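Local structure of peptidyl-prolyl cis-trans isomerase (5EX2) at residues 95-100 with 144-149; 126-131 with 150-155; 85-90 with 167-172; 58-63 with 214-219; 18-23 with 230-235. The protein probably catalyses the cis-trans isomerisation of peptide bonds preceding proline, as a periplasmic folding helper of the cyclophilin family. All coordinates share one frame; numbering follows the deposited sequence. Where two conformers were deposited one is given.

Interaction 1 (95-100 with 144-149); sequences EFVFRR and RVESWM
Two pairs of backbone bonds tie strand 98-100 to antiparallel strand 145-148: Phe98 exchanges N-H and C=O with Ser147, Arg100 with Val145. The shortest runs from Arg100 N to Val145 O, 2.7 Å and nearly straight. The Arg100 chain, CG anti to the backbone N (chi1 -176°), bends at chi3 so that NE meets Ser147 OG at 2.9 Å in the guanidinium plane. Ser147 OG also bonds Thr131, and Arg100 reaches on to Asp134 in a salt bridge. An alanine replacing Arg100 would probably leave Ser147 OG short of a donor and Asp134 without this counter-charge. Just ahead of strand 145-148, Arg144, its chain extended, gives NH1 to Arg99 O at 3.0 Å, from above the carbonyl plane. On the face carrying Arg99 and Glu146, water 2 bridges Arg99 NH1 and Glu146 OE1; Arg99 has a salt bridge to Asp142, and Glu146 one to Arg183. Packing is lighter: Ser147 CB sits over one face of the Phe98 ring, a CH-pi contact 4.0 Å from the centroid, and Val97 CB lies 3.7 Å from Glu146 CG. Backbone bonds thus set the register at the edge of a five-stranded sheet; outside salt bridges probably compensate Arg99, Arg100 and Glu146.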
# COMPACT_ATOMS: atom_id res chain seq x y z
N GLU A 95 -1.62 14.15 -1.93
CA GLU A 95 -2.90 13.47 -1.88
C GLU A 95 -2.94 12.77 -0.53
O GLU A 95 -2.70 11.56 -0.44
CB GLU A 95 -3.05 12.46 -3.02
CG GLU A 95 -3.32 13.07 -4.37
CD GLU A 95 -3.37 12.02 -5.47
OE1 GLU A 95 -2.42 11.22 -5.57
OE2 GLU A 95 -4.36 12.01 -6.25
N PHE A 96 -3.26 13.52 0.52
CA PHE A 96 -3.15 12.99 1.86
C PHE A 96 -4.45 12.38 2.36
O PHE A 96 -4.46 11.57 3.28
CB PHE A 96 -2.72 14.10 2.83
CG PHE A 96 -1.45 14.82 2.43
CD1 PHE A 96 -0.45 14.21 1.71
CD2 PHE A 96 -1.27 16.14 2.81
CE1 PHE A 96 0.70 14.92 1.37
CE2 PHE A 96 -0.12 16.84 2.48
CZ PHE A 96 0.86 16.22 1.75
N VAL A 97 -5.55 12.82 1.76
CA VAL A 97 -6.87 12.30 2.07
C VAL A 97 -7.63 12.18 0.77
O VAL A 97 -7.22 12.74 -0.25
CB VAL A 97 -7.66 13.20 3.05
CG1 VAL A 97 -6.93 13.36 4.36
CG2 VAL A 97 -7.92 14.57 2.43
N PHE A 98 -8.73 11.44 0.78
CA PHE A 98 -9.62 11.40 -0.36
C PHE A 98 -11.05 11.60 0.12
O PHE A 98 -11.36 11.36 1.29
CB PHE A 98 -9.46 10.11 -1.17
CG PHE A 98 -9.85 8.84 -0.46
CD1 PHE A 98 -9.05 8.29 0.51
CD2 PHE A 98 -11.01 8.17 -0.83
CE1 PHE A 98 -9.40 7.10 1.13
CE2 PHE A 98 -11.36 6.98 -0.21
CZ PHE A 98 -10.56 6.45 0.77
N ARG A 99 -11.89 12.07 -0.79
CA ARG A 99 -13.31 12.28 -0.53
C ARG A 99 -14.03 10.99 -0.86
O ARG A 99 -14.11 10.62 -2.04
CB ARG A 99 -13.86 13.41 -1.38
CG ARG A 99 -13.14 14.74 -1.23
CD ARG A 99 -13.30 15.29 0.15
NE ARG A 99 -14.70 15.50 0.48
CZ ARG A 99 -15.14 15.81 1.69
NH1 ARG A 99 -14.26 15.95 2.67
NH2 ARG A 99 -16.44 15.97 1.92
N ARG A 100 -14.52 10.31 0.16
CA ARG A 100 -15.14 9.01 0.01
C ARG A 100 -16.67 9.10 0.07
O ARG A 100 -17.22 9.71 0.99
CB ARG A 100 -14.60 8.09 1.08
CG ARG A 100 -15.09 6.66 0.98
CD ARG A 100 -14.52 5.77 2.08
NE ARG A 100 -14.92 6.22 3.40
CZ ARG A 100 -16.02 5.85 4.03
NH1 ARG A 100 -16.86 4.98 3.48
NH2 ARG A 100 -16.30 6.37 5.21
N ARG A 144 -19.84 13.40 0.41
CA ARG A 144 -18.71 12.54 0.73
C ARG A 144 -18.17 12.90 2.11
O ARG A 144 -18.63 13.86 2.75
CB ARG A 144 -17.62 12.63 -0.36
CG ARG A 144 -18.10 12.07 -1.70
CD ARG A 144 -17.06 12.13 -2.79
NE ARG A 144 -17.58 11.60 -4.04
CZ ARG A 144 -16.95 10.73 -4.83
NH1 ARG A 144 -15.74 10.28 -4.51
NH2 ARG A 144 -17.54 10.31 -5.94
N VAL A 145 -17.22 12.10 2.57
CA VAL A 145 -16.53 12.35 3.82
C VAL A 145 -15.05 12.17 3.59
O VAL A 145 -14.64 11.51 2.63
CB VAL A 145 -16.98 11.41 4.96
CG1 VAL A 145 -18.43 11.59 5.23
CG2 VAL A 145 -16.64 9.94 4.65
N GLU A 146 -14.26 12.76 4.48
CA GLU A 146 -12.82 12.64 4.39
C GLU A 146 -12.35 11.28 4.90
O GLU A 146 -12.72 10.84 5.99
CB GLU A 146 -12.17 13.77 5.19
CG GLU A 146 -10.67 13.83 5.05
CD GLU A 146 -10.10 15.07 5.66
OE1 GLU A 146 -10.26 16.15 5.07
OE2 GLU A 146 -9.45 14.94 6.72
N SER A 147 -11.52 10.62 4.10
CA SER A 147 -10.92 9.35 4.49
C SER A 147 -9.46 9.32 4.08
O SER A 147 -9.03 10.13 3.28
CB SER A 147 -11.66 8.19 3.86
OG SER A 147 -13.05 8.23 4.19
N TRP A 148 -8.70 8.40 4.65
CA TRP A 148 -7.29 8.27 4.28
C TRP A 148 -6.83 6.84 4.54
O TRP A 148 -7.50 6.09 5.23
CB TRP A 148 -6.44 9.29 5.04
CG TRP A 148 -6.60 9.29 6.55
CD1 TRP A 148 -5.78 8.68 7.46
CD2 TRP A 148 -7.64 9.95 7.31
NE1 TRP A 148 -6.24 8.93 8.73
CE2 TRP A 148 -7.38 9.68 8.66
CE3 TRP A 148 -8.75 10.72 6.97
CZ2 TRP A 148 -8.19 10.16 9.68
CZ3 TRP A 148 -9.57 11.19 7.99
CH2 TRP A 148 -9.28 10.91 9.33
N MET A 149 -5.70 6.46 3.94
CA MET A 149 -5.12 5.17 4.22
C MET A 149 -4.03 5.36 5.25
O MET A 149 -2.96 5.90 4.92
CB MET A 149 -4.56 4.54 2.95
CG MET A 149 -3.83 3.24 3.22
SD MET A 149 -3.70 2.19 1.75
CE MET A 149 -2.64 3.17 0.70
O HOH W 1 -4.47 8.57 2.54
O HOH W 2 -11.49 16.41 2.66

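Interaction 2 (126-131 with 150-155); sequences GFPIET and PHCAGV
The ring of Pro128 carries this buried contact, and three side chains of the 150-155 loop gather round it. Its CB lies 3.8 Å from Cys152 SG and 4.1 Å from CG of Pro150, while its CG touches CG2 of Val155 at 3.9 Å. Pro150 turns its CD to the strand backbone, 3.3 Å from Pro128 O and 3.6 Å from Glu130 N, so Pro150 meets the proline ring through CG and the peptide backbone through CD. Between the side chains the contact is purely apolar. Cys152 SG, anti to its carbonyl carbon (chi1 -57°), is held by the disulfide to Cys254. A type II turn from Cys152 to Val155, closed by Val155 N to Cys152 O at 3.1 Å, brings the valine to Pro128 CG; Gly154 takes the positive phi. Glu130 sends its carboxylate on to Arg179 in a salt bridge. The loop thus links strand 145-148, sheet neighbour of strand 127-132, to barrel strand 155-158, and packs against the strand beside which it began.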
# COMPACT_ATOMS: atom_id res chain seq x y z
N GLY A 126 -8.85 -4.59 0.98
CA GLY A 126 -7.63 -5.02 1.64
C GLY A 126 -6.74 -3.88 2.10
O GLY A 126 -5.69 -4.12 2.69
N PHE A 127 -7.15 -2.64 1.82
CA PHE A 127 -6.41 -1.48 2.29
C PHE A 127 -6.99 -1.02 3.61
O PHE A 127 -8.21 -1.00 3.78
CB PHE A 127 -6.47 -0.33 1.28
CG PHE A 127 -5.89 -0.67 -0.08
CD1 PHE A 127 -4.52 -0.70 -0.28
CD2 PHE A 127 -6.71 -0.97 -1.16
CE1 PHE A 127 -3.98 -1.01 -1.51
CE2 PHE A 127 -6.14 -1.29 -2.40
CZ PHE A 127 -4.79 -1.30 -2.57
N PRO A 128 -6.12 -0.62 4.55
CA PRO A 128 -6.63 -0.04 5.79
C PRO A 128 -7.11 1.37 5.49
O PRO A 128 -6.47 2.10 4.74
CB PRO A 128 -5.41 -0.07 6.70
CG PRO A 128 -4.25 0.10 5.76
CD PRO A 128 -4.65 -0.61 4.50
N ILE A 129 -8.21 1.76 6.11
CA ILE A 129 -8.82 3.05 5.88
C ILE A 129 -9.22 3.64 7.22
O ILE A 129 -9.70 2.91 8.08
CB ILE A 129 -10.06 2.96 4.97
CG1 ILE A 129 -9.73 2.27 3.64
CG2 ILE A 129 -10.67 4.34 4.74
CD1 ILE A 129 -8.86 3.08 2.72
N GLU A 130 -8.97 4.93 7.41
CA GLU A 130 -9.51 5.68 8.53
C GLU A 130 -10.39 6.78 7.97
O GLU A 130 -10.14 7.31 6.89
CB GLU A 130 -8.40 6.26 9.42
CG GLU A 130 -8.93 6.96 10.64
CD GLU A 130 -7.85 7.31 11.64
OE1 GLU A 130 -6.66 7.36 11.27
OE2 GLU A 130 -8.22 7.53 12.80
N THR A 131 -11.45 7.11 8.68
CA THR A 131 -12.44 8.00 8.12
C THR A 131 -13.13 8.83 9.15
O THR A 131 -13.28 8.42 10.28
CB THR A 131 -13.49 7.18 7.35
OG1 THR A 131 -14.36 8.04 6.61
CG2 THR A 131 -14.29 6.25 8.26
N PRO A 150 -4.29 4.94 6.49
CA PRO A 150 -3.30 5.19 7.54
C PRO A 150 -2.03 4.40 7.33
O PRO A 150 -2.04 3.38 6.65
CB PRO A 150 -4.02 4.73 8.80
CG PRO A 150 -4.98 3.72 8.33
CD PRO A 150 -5.47 4.24 7.01
N HIS A 151 -0.95 4.89 7.92
CA HIS A 151 0.36 4.32 7.69
C HIS A 151 0.60 3.12 8.61
O HIS A 151 1.47 3.13 9.48
CB HIS A 151 1.40 5.42 7.84
CG HIS A 151 1.38 6.40 6.70
ND1 HIS A 151 0.40 7.36 6.55
CD2 HIS A 151 2.20 6.54 5.64
CE1 HIS A 151 0.64 8.05 5.45
NE2 HIS A 151 1.73 7.57 4.87
N CYS A 152 -0.18 2.07 8.41
CA CYS A 152 0.05 0.79 9.04
C CYS A 152 1.29 0.16 8.43
O CYS A 152 1.66 0.50 7.32
CB CYS A 152 -1.13 -0.18 8.81
SG CYS A 152 -2.72 0.35 9.34
N ALA A 153 1.90 -0.79 9.14
CA ALA A 153 2.93 -1.63 8.55
C ALA A 153 2.38 -2.22 7.28
O ALA A 153 1.23 -2.69 7.26
CB ALA A 153 3.36 -2.71 9.52
N GLY A 154 3.17 -2.20 6.21
CA GLY A 154 2.72 -2.70 4.94
C GLY A 154 2.32 -1.65 3.93
O GLY A 154 2.38 -1.88 2.73
N VAL A 155 1.91 -0.49 4.40
CA VAL A 155 1.52 0.59 3.52
C VAL A 155 2.76 1.16 2.87
O VAL A 155 3.85 1.08 3.41
CB VAL A 155 0.69 1.64 4.32
CG1 VAL A 155 0.49 2.96 3.55
CG2 VAL A 155 -0.66 1.02 4.66

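Interaction 3 (85-90 with 167-172); sequences REPDLE and GKDQFF
At the surface of the cyclophilin barrel, the loop that follows helix 79-83 packs on the chain leading into barrel strand 171-174. The apolar part centres on Leu89, whose CG is anti to the backbone N (chi1 -175°). Its CD2 reaches 3.8 Å from Lys168 CG and 3.9 Å from Asp169 CB, so that one methyl bears on both residues while the lysine chain crosses the leucine obliquely. Further along the lysine, CD rests 3.5 Å from Leu89 O. Pro87 approaches Asp169 more loosely, CG 4.5 Å from OD2, and also touches Ile79 and Ala80 of helix 79-83. Charge and water make up the second part. The Lys168 chain is bent at chi3 (69°), which carries NZ back along the loop to Glu86. NZ and Glu86 OE1 stand 4.1 Å apart, beyond a salt bridge, and water 3 spans them. The hydration would probably soften the attraction between the two charges. Side-chain-to-backbone bonds with residues outside hold the frame: Gln50 NE2 serves the carbonyls of Glu90 and Lys168 alike, and Asp169 OD2 takes the N-H of Ile79 at the start of helix 79-83. Water 4 completes the polar side; it accepts from Lys168 NZ at 2.9 Å and donates both to Pro87 O, at 2.6 Å, and to Leu89 O.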
# COMPACT_ATOMS: atom_id res chain seq x y z
N ARG A 85 22.27 12.40 -12.45
CA ARG A 85 21.72 13.65 -12.95
C ARG A 85 20.28 13.73 -12.48
O ARG A 85 19.70 12.72 -12.08
CB ARG A 85 21.83 13.72 -14.47
CG ARG A 85 21.17 12.57 -15.21
CD ARG A 85 21.25 12.78 -16.72
NE ARG A 85 20.53 11.75 -17.45
CZ ARG A 85 19.20 11.71 -17.57
NH1 ARG A 85 18.45 12.65 -16.99
NH2 ARG A 85 18.63 10.73 -18.25
N GLU A 86 19.72 14.93 -12.50
CA GLU A 86 18.34 15.10 -12.12
C GLU A 86 17.48 14.44 -13.19
O GLU A 86 17.67 14.70 -14.38
CB GLU A 86 17.99 16.58 -11.95
CG GLU A 86 18.70 17.22 -10.76
CD GLU A 86 18.30 16.59 -9.44
OE1 GLU A 86 17.14 16.15 -9.32
OE2 GLU A 86 19.16 16.53 -8.53
N PRO A 87 16.54 13.60 -12.78
CA PRO A 87 15.71 12.97 -13.81
C PRO A 87 14.71 13.94 -14.40
O PRO A 87 14.34 14.93 -13.77
CB PRO A 87 15.01 11.85 -13.06
CG PRO A 87 14.91 12.35 -11.66
CD PRO A 87 16.17 13.13 -11.43
N ASP A 88 14.28 13.64 -15.61
CA ASP A 88 13.19 14.35 -16.23
C ASP A 88 11.86 13.91 -15.62
O ASP A 88 11.18 13.00 -16.13
CB ASP A 88 13.19 14.12 -17.73
CG ASP A 88 12.04 14.81 -18.43
OD1 ASP A 88 11.39 15.68 -17.81
OD2 ASP A 88 11.79 14.48 -19.61
N LEU A 89 11.48 14.52 -14.50
CA LEU A 89 10.35 14.04 -13.73
C LEU A 89 9.79 15.19 -12.91
O LEU A 89 10.54 15.90 -12.25
CB LEU A 89 10.79 12.89 -12.83
CG LEU A 89 9.71 12.19 -12.03
CD1 LEU A 89 8.69 11.56 -12.95
CD2 LEU A 89 10.39 11.14 -11.17
N GLU A 90 8.47 15.39 -12.99
CA GLU A 90 7.81 16.45 -12.24
C GLU A 90 7.25 15.94 -10.92
O GLU A 90 6.92 14.75 -10.77
CB GLU A 90 6.69 17.08 -13.07
CG GLU A 90 7.18 17.77 -14.34
CD GLU A 90 8.10 18.94 -14.05
OE1 GLU A 90 7.80 19.72 -13.13
OE2 GLU A 90 9.14 19.05 -14.74
N GLY A 167 6.44 15.67 -3.38
CA GLY A 167 6.56 14.25 -3.69
C GLY A 167 6.88 14.10 -5.16
O GLY A 167 6.39 14.86 -5.99
N LYS A 168 7.74 13.14 -5.50
CA LYS A 168 8.18 12.99 -6.88
C LYS A 168 8.54 11.56 -7.20
O LYS A 168 7.84 10.90 -7.97
CB LYS A 168 9.37 13.90 -7.17
CG LYS A 168 9.80 13.87 -8.63
CD LYS A 168 10.85 14.91 -8.95
CE LYS A 168 12.18 14.60 -8.31
NZ LYS A 168 13.14 15.72 -8.54
N ASP A 169 9.64 11.08 -6.63
CA ASP A 169 10.12 9.71 -6.89
C ASP A 169 10.34 8.90 -5.61
O ASP A 169 10.03 7.73 -5.55
CB ASP A 169 11.41 9.74 -7.71
CG ASP A 169 12.47 10.68 -7.17
OD1 ASP A 169 12.23 11.43 -6.20
OD2 ASP A 169 13.57 10.66 -7.75
N GLN A 170 10.86 9.54 -4.57
CA GLN A 170 11.17 8.82 -3.35
C GLN A 170 9.92 8.34 -2.66
O GLN A 170 8.93 9.07 -2.57
CB GLN A 170 11.98 9.70 -2.40
CG GLN A 170 13.33 10.06 -2.96
CD GLN A 170 14.18 10.82 -1.99
OE1 GLN A 170 14.40 10.38 -0.86
NE2 GLN A 170 14.69 11.96 -2.42
N PHE A 171 9.98 7.12 -2.16
CA PHE A 171 8.85 6.45 -1.53
C PHE A 171 9.31 5.82 -0.23
O PHE A 171 10.51 5.67 0.01
CB PHE A 171 8.30 5.36 -2.44
CG PHE A 171 9.31 4.32 -2.75
CD1 PHE A 171 10.15 4.45 -3.84
CD2 PHE A 171 9.47 3.23 -1.91
CE1 PHE A 171 11.13 3.50 -4.09
CE2 PHE A 171 10.44 2.28 -2.15
CZ PHE A 171 11.28 2.42 -3.24
N PHE A 172 8.39 5.49 0.65
CA PHE A 172 8.81 4.68 1.77
C PHE A 172 7.86 3.53 2.02
O PHE A 172 6.64 3.59 1.80
CB PHE A 172 9.04 5.52 3.02
CG PHE A 172 7.93 6.40 3.41
CD1 PHE A 172 7.76 7.63 2.80
CD2 PHE A 172 7.07 6.03 4.42
CE1 PHE A 172 6.75 8.47 3.19
CE2 PHE A 172 6.06 6.86 4.81
CZ PHE A 172 5.89 8.08 4.20
O HOH W 3 15.75 14.87 -7.42
O HOH W 4 13.38 15.65 -11.47

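Interaction 4 (58-63 with 214-219); sequences GLYSGT and VSAVMV
A pair of overlapping beta turns between helix 45-57 and barrel strand 63-69 meets barrel strand 212-218 at a classic beta bulge, Val214 and Ser215 both facing Glu29. Ser61, where the turns overlap, makes the closest approach: its CB lies 3.4 Å from Val214 O and its OG 3.5 Å from CA of Ser215. Tyr60 CB faces CB of Ala216 at 4.3 Å, the one apolar pair between the segments, while the tyrosine ring leads away to pack on Ile51 and Val54 of helix 45-57 and gives its hydroxyl to Asp169 O. Ser61 N bonds Gly58 O in the type I turn, and in the type II turn Tyr60 O takes both Thr63 N and, at 2.7 Å on a lone pair, Thr63 OG1. At Gly62's positive phi a side chain would jam against the preceding carbonyl. Their own bonds thus shape the turns, backbone bonds from Gly62 and Thr63 to Leu213 tie them to the strand just before the bulge, and Ser61 and Tyr60 add close packing.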
# COMPACT_ATOMS: atom_id res chain seq x y z
N GLY A 58 12.20 2.92 -16.10
CA GLY A 58 13.32 2.10 -15.69
C GLY A 58 14.21 2.75 -14.64
O GLY A 58 15.14 2.12 -14.13
N LEU A 59 13.92 3.99 -14.28
CA LEU A 59 14.85 4.76 -13.47
C LEU A 59 14.92 4.37 -11.99
O LEU A 59 15.84 4.77 -11.29
CB LEU A 59 14.52 6.25 -13.58
CG LEU A 59 14.81 6.84 -14.95
CD1 LEU A 59 14.29 8.25 -15.05
CD2 LEU A 59 16.32 6.78 -15.30
N TYR A 60 13.96 3.60 -11.50
CA TYR A 60 14.08 3.13 -10.13
C TYR A 60 15.16 2.08 -9.98
O TYR A 60 15.63 1.80 -8.87
CB TYR A 60 12.78 2.52 -9.63
CG TYR A 60 11.78 3.48 -9.03
CD1 TYR A 60 12.18 4.57 -8.26
CD2 TYR A 60 10.42 3.28 -9.22
CE1 TYR A 60 11.22 5.43 -7.69
CE2 TYR A 60 9.48 4.12 -8.67
CZ TYR A 60 9.87 5.19 -7.91
OH TYR A 60 8.90 6.02 -7.36
N SER A 61 15.54 1.45 -11.08
CA SER A 61 16.46 0.35 -10.98
C SER A 61 17.80 0.84 -10.48
O SER A 61 18.35 1.82 -10.98
CB SER A 61 16.60 -0.37 -12.31
OG SER A 61 15.35 -0.97 -12.61
N GLY A 62 18.29 0.19 -9.44
CA GLY A 62 19.54 0.59 -8.82
C GLY A 62 19.45 1.65 -7.75
O GLY A 62 20.46 2.02 -7.17
N THR A 63 18.27 2.18 -7.50
CA THR A 63 18.17 3.18 -6.44
C THR A 63 18.32 2.53 -5.07
O THR A 63 17.90 1.40 -4.83
CB THR A 63 16.84 3.96 -6.50
OG1 THR A 63 15.74 3.06 -6.48
CG2 THR A 63 16.77 4.84 -7.75
N VAL A 214 16.64 -3.28 -6.97
CA VAL A 214 17.32 -3.76 -8.17
C VAL A 214 16.50 -3.52 -9.44
O VAL A 214 17.04 -3.15 -10.49
CB VAL A 214 17.64 -5.26 -8.04
CG1 VAL A 214 18.28 -5.80 -9.31
CG2 VAL A 214 18.51 -5.53 -6.84
N SER A 215 15.20 -3.76 -9.34
CA SER A 215 14.31 -3.54 -10.48
C SER A 215 12.89 -3.31 -10.01
O SER A 215 12.50 -3.75 -8.94
CB SER A 215 14.36 -4.72 -11.45
OG SER A 215 13.79 -5.87 -10.86
N ALA A 216 12.12 -2.64 -10.85
CA ALA A 216 10.70 -2.44 -10.64
C ALA A 216 9.99 -2.74 -11.95
O ALA A 216 10.44 -2.32 -13.02
CB ALA A 216 10.42 -1.02 -10.17
N VAL A 217 8.89 -3.47 -11.86
CA VAL A 217 8.12 -3.87 -13.03
C VAL A 217 6.63 -3.78 -12.74
O VAL A 217 6.18 -4.25 -11.71
CB VAL A 217 8.45 -5.31 -13.48
CG1 VAL A 217 7.71 -5.66 -14.76
CG2 VAL A 217 9.94 -5.48 -13.69
N MET A 218 5.88 -3.18 -13.66
CA MET A 218 4.43 -3.28 -13.65
C MET A 218 4.01 -4.62 -14.24
O MET A 218 4.43 -5.00 -15.33
CB MET A 218 3.80 -2.18 -14.50
CG MET A 218 4.07 -0.78 -14.03
SD MET A 218 3.48 -0.46 -12.35
CE MET A 218 1.79 -1.08 -12.47
N VAL A 219 3.18 -5.35 -13.51
CA VAL A 219 2.83 -6.69 -13.96
C VAL A 219 2.08 -6.65 -15.29
O VAL A 219 2.20 -7.57 -16.09
CB VAL A 219 2.03 -7.43 -12.86
CG1 VAL A 219 1.47 -8.73 -13.34
CG2 VAL A 219 2.94 -7.70 -11.68

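Interaction 5 (18-23 with 230-235); sequences RSVDPD and AWVMRN
Strands 17-19 and 229-233 are edge and centre of a three-stranded antiparallel sheet, and their pairing joins the chain's N-terminal and C-terminal parts. Arg18 and Val232 form the hydrogen-bonded pair, with Arg18 N to Val232 O at 2.8 Å and Val232 N to Arg18 O at 2.9 Å. Val20 N adds a nearly straight bond to Ala230 O (177°). The Arg18 chain, CG anti to the backbone N and bent at chi3, runs beside Val232, its NH2 3.5 Å from Val232 CB; NH1 pairs with Glu38, and water 5 joins NE to Met233 O. Arg234 lays the flat of its guanidinium on the root of that chain, Arg18 CB under its centre and 3.6 Å from CZ. The two guanidinium planes stand 75° apart, and NE of Arg234 bonds Pro14 O. An alanine replacing Arg234 would probably uncover the Arg18 root and cost Pro14 O this donor. On the other face, Trp231 sets NE1 3.6 Å from Ser19 CB, water 6 lying over the indole. Farther along, Val20 CG2 touches Val232 CG2 at 3.7 Å. Two like charges thus tolerate closeness, probably because they meet plane to methylene and each turns its polar end to a separate acceptor.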
# COMPACT_ATOMS: atom_id res chain seq x y z
N ARG A 18 -10.36 -11.52 -4.07
CA ARG A 18 -10.38 -10.50 -5.11
C ARG A 18 -9.10 -10.59 -5.93
O ARG A 18 -8.01 -10.54 -5.38
CB ARG A 18 -10.52 -9.11 -4.48
CG ARG A 18 -10.43 -7.96 -5.47
CD ARG A 18 -10.54 -6.59 -4.78
NE ARG A 18 -9.46 -6.34 -3.83
CZ ARG A 18 -8.24 -5.95 -4.18
NH1 ARG A 18 -7.93 -5.76 -5.45
NH2 ARG A 18 -7.32 -5.75 -3.24
N SER A 19 -9.25 -10.72 -7.24
CA SER A 19 -8.10 -10.78 -8.13
C SER A 19 -7.54 -9.37 -8.32
O SER A 19 -8.28 -8.45 -8.66
CB SER A 19 -8.53 -11.39 -9.46
OG SER A 19 -7.46 -11.38 -10.38
N VAL A 20 -6.24 -9.22 -8.13
CA VAL A 20 -5.59 -7.92 -8.29
C VAL A 20 -5.36 -7.65 -9.76
O VAL A 20 -4.83 -8.48 -10.50
CB VAL A 20 -4.25 -7.87 -7.51
CG1 VAL A 20 -3.47 -6.59 -7.80
CG2 VAL A 20 -4.50 -8.00 -6.00
N ASP A 21 -5.78 -6.47 -10.20
CA ASP A 21 -5.55 -5.99 -11.55
C ASP A 21 -4.04 -5.91 -11.84
O ASP A 21 -3.31 -5.29 -11.08
CB ASP A 21 -6.22 -4.61 -11.67
CG ASP A 21 -6.19 -4.03 -13.07
OD1 ASP A 21 -5.26 -4.31 -13.85
OD2 ASP A 21 -7.10 -3.23 -13.37
N PRO A 22 -3.56 -6.54 -12.93
CA PRO A 22 -2.12 -6.44 -13.19
C PRO A 22 -1.59 -5.01 -13.32
O PRO A 22 -0.43 -4.79 -13.01
CB PRO A 22 -1.93 -7.20 -14.52
CG PRO A 22 -3.10 -8.04 -14.67
CD PRO A 22 -4.24 -7.45 -13.88
N ASP A 23 -2.41 -4.06 -13.76
CA ASP A 23 -1.96 -2.68 -13.86
C ASP A 23 -1.93 -2.00 -12.48
O ASP A 23 -1.48 -0.86 -12.38
CB ASP A 23 -2.84 -1.88 -14.83
CG ASP A 23 -2.09 -0.74 -15.49
OD1 ASP A 23 -0.91 -0.93 -15.86
OD2 ASP A 23 -2.66 0.36 -15.64
N ALA A 230 -2.03 -12.26 -8.26
CA ALA A 230 -2.24 -11.92 -6.86
C ALA A 230 -3.72 -11.86 -6.51
O ALA A 230 -4.55 -11.46 -7.33
CB ALA A 230 -1.56 -10.60 -6.53
N TRP A 231 -4.02 -12.27 -5.30
CA TRP A 231 -5.38 -12.19 -4.77
C TRP A 231 -5.30 -11.61 -3.38
O TRP A 231 -4.34 -11.84 -2.66
CB TRP A 231 -6.07 -13.56 -4.74
CG TRP A 231 -6.65 -14.05 -6.04
CD1 TRP A 231 -7.95 -13.92 -6.49
CD2 TRP A 231 -5.97 -14.81 -7.04
NE1 TRP A 231 -8.10 -14.54 -7.71
CE2 TRP A 231 -6.90 -15.09 -8.07
CE3 TRP A 231 -4.66 -15.27 -7.17
CZ2 TRP A 231 -6.55 -15.80 -9.21
CZ3 TRP A 231 -4.32 -15.98 -8.29
CH2 TRP A 231 -5.26 -16.24 -9.31
N VAL A 232 -6.34 -10.87 -3.02
CA VAL A 232 -6.48 -10.26 -1.70
C VAL A 232 -7.81 -10.71 -1.16
O VAL A 232 -8.82 -10.67 -1.86
CB VAL A 232 -6.39 -8.73 -1.77
CG1 VAL A 232 -6.63 -8.10 -0.41
CG2 VAL A 232 -5.07 -8.31 -2.34
N MET A 233 -7.82 -11.16 0.08
CA MET A 233 -9.06 -11.59 0.71
C MET A 233 -10.07 -10.44 0.72
O MET A 233 -9.72 -9.28 0.91
CB MET A 233 -8.79 -12.10 2.12
CG MET A 233 -10.04 -12.63 2.86
SD MET A 233 -9.65 -13.41 4.41
CE MET A 233 -8.93 -14.96 3.87
N ARG A 234 -11.32 -10.77 0.45
CA ARG A 234 -12.41 -9.81 0.46
C ARG A 234 -12.83 -9.51 1.89
O ARG A 234 -13.20 -10.41 2.63
CB ARG A 234 -13.60 -10.33 -0.36
CG ARG A 234 -13.34 -10.30 -1.86
CD ARG A 234 -14.57 -10.61 -2.70
NE ARG A 234 -14.26 -10.61 -4.13
CZ ARG A 234 -14.11 -9.52 -4.88
NH1 ARG A 234 -14.22 -8.31 -4.36
NH2 ARG A 234 -13.83 -9.64 -6.17
N ASN A 235 -12.73 -8.25 2.28
CA ASN A 235 -13.00 -7.88 3.66
C ASN A 235 -14.45 -8.09 4.00
O ASN A 235 -14.76 -8.33 5.16
CB ASN A 235 -12.59 -6.43 3.90
CG ASN A 235 -11.10 -6.18 3.60
OD1 ASN A 235 -10.78 -5.43 2.68
ND2 ASN A 235 -10.22 -6.77 4.39
O HOH W 5 -10.03 -7.25 -1.19
O HOH W 6 -5.13 -12.67 -9.92
O HOH W 7 -3.31 -10.66 -10.36

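Interaction 2 is the buried one, built of prolines, a disulfide sulfur and valine; interactions 1 and 5 are partly buried strand pairings held by backbone bonds and arginines, while 3 and 4 lie at the surface, with water bridges in one and close packing beside self-bonded turns in the other. Interactions 1 and 2 share a sheet, strands 145-148 and 127-132 being neighbours, and join through Ser147 and Thr131. Interactions 3 and 4 both reach the barrel and meet where the Tyr60 hydroxyl bonds Asp169 O. Interaction 5 belongs to a separate sheet, yet it touches 2 through Asn235 and Gly126, and 4 through Asp23 and Met218. Along the chain it encloses all the others.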